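Side-chain contact in SAM-dependent methyltransferase (Geobacter sulfurreducens, PDB 5BP7), which binds S-adenosyl-L-homocysteine and is probably a methyltransferase that uses S-adenosylmethionine as its methyl donor: residues L100-E104 with L105-D109. Residues are numbered along the deposited sequence; the frame is centred on the assembly and turned at random.
Sequences LRAEE and LGVAD
A Schellman motif ends helix 92-104, and its bonds run from V107 and G106 back into the last turn. V107 N reaches over the turn to A102 O at 2.8 Å, in a nearly straight bond. G106 N meets E103 O at 3.0 Å from above the carbonyl plane. G106 is the first residue to leave helical geometry, with a positive phi of 71°. One residue earlier L105 N still makes a helical bond, to R101 O at 3.0 Å. In this Rossmann-like methyltransferase fold the turn leads from the helix into edge strand 111-115. Its apolar seam is small: A102 CB lies 4.2 Å from V107 CG2 and 4.3 Å from A108 CB, and A102 and V107 also touch helix 72-81. L105 lays CD1 over the centre of one face of the R101 guanidinium, with CD2 3.6 Å from NH1. With CG anti to the backbone N (chi1 -168°) and a bend at chi2, the R101 chain brings its guanidinium against the L105 methyls. E104 OE1 lies close to the guanidinium plane and is met by R101 NH1 from above its own carboxylate plane, a salt bridge of 3.1 Å, and R101 NH2 pairs with E72.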
# COMPACT_ATOMS: atom_id res chain seq x y z
N LEU A 100 6.37 -16.10 -6.13
CA LEU A 100 7.52 -16.09 -7.04
C LEU A 100 8.66 -15.21 -6.52
O LEU A 100 9.83 -15.59 -6.58
CB LEU A 100 7.14 -15.58 -8.42
CG LEU A 100 6.36 -16.58 -9.28
CD1 LEU A 100 5.71 -15.85 -10.45
CD2 LEU A 100 7.24 -17.72 -9.79
N ARG A 101 8.31 -14.04 -6.01
CA ARG A 101 9.29 -13.12 -5.47
C ARG A 101 10.05 -13.73 -4.29
O ARG A 101 11.28 -13.62 -4.20
CB ARG A 101 8.62 -11.81 -5.05
CG ARG A 101 9.56 -10.66 -4.73
CD ARG A 101 10.38 -10.24 -5.93
NE ARG A 101 11.06 -8.98 -5.65
CZ ARG A 101 12.30 -8.65 -6.01
NH1 ARG A 101 13.06 -9.48 -6.71
NH2 ARG A 101 12.78 -7.48 -5.66
N ALA A 102 9.30 -14.37 -3.38
CA ALA A 102 9.90 -15.03 -2.22
C ALA A 102 10.92 -16.11 -2.63
O ALA A 102 12.01 -16.20 -2.06
CB ALA A 102 8.82 -15.64 -1.35
N GLU A 103 10.57 -16.89 -3.64
CA GLU A 103 11.49 -17.87 -4.19
C GLU A 103 12.69 -17.22 -4.84
O GLU A 103 13.82 -17.59 -4.54
CB GLU A 103 10.80 -18.77 -5.19
CG GLU A 103 9.89 -19.73 -4.49
CD GLU A 103 9.41 -20.75 -5.49
OE1 GLU A 103 10.03 -21.84 -5.55
OE2 GLU A 103 8.45 -20.44 -6.23
N GLU A 104 12.44 -16.26 -5.71
CA GLU A 104 13.51 -15.50 -6.34
C GLU A 104 14.55 -14.98 -5.34
O GLU A 104 15.75 -14.99 -5.62
CB GLU A 104 12.91 -14.33 -7.10
CG GLU A 104 13.92 -13.59 -7.94
CD GLU A 104 13.34 -12.39 -8.65
OE1 GLU A 104 12.20 -11.96 -8.33
OE2 GLU A 104 14.05 -11.88 -9.55
N LEU A 105 14.10 -14.50 -4.18
CA LEU A 105 15.01 -13.94 -3.17
C LEU A 105 15.46 -14.93 -2.08
O LEU A 105 16.16 -14.53 -1.17
CB LEU A 105 14.37 -12.72 -2.52
CG LEU A 105 13.98 -11.56 -3.43
CD1 LEU A 105 13.44 -10.44 -2.56
CD2 LEU A 105 15.15 -11.06 -4.26
N GLY A 106 15.10 -16.20 -2.20
CA GLY A 106 15.52 -17.21 -1.23
C GLY A 106 14.88 -17.10 0.14
O GLY A 106 15.47 -17.51 1.12
N VAL A 107 13.66 -16.56 0.21
CA VAL A 107 12.97 -16.36 1.50
C VAL A 107 11.58 -17.01 1.55
O VAL A 107 10.75 -16.62 2.37
CB VAL A 107 12.89 -14.86 1.87
CG1 VAL A 107 14.28 -14.27 2.04
CG2 VAL A 107 12.09 -14.08 0.83
N ALA A 108 11.34 -17.99 0.69
CA ALA A 108 10.05 -18.70 0.66
C ALA A 108 9.73 -19.45 1.95
O ALA A 108 8.57 -19.63 2.28
CB ALA A 108 10.01 -19.66 -0.51
N ASP A 109 10.75 -19.89 2.68
CA ASP A 109 10.55 -20.50 4.00
C ASP A 109 10.35 -19.50 5.14
O ASP A 109 10.04 -19.89 6.25
CB ASP A 109 11.69 -21.50 4.35
CG ASP A 109 13.08 -20.85 4.38
OD1 ASP A 109 13.30 -19.72 3.85
OD2 ASP A 109 14.00 -21.51 4.90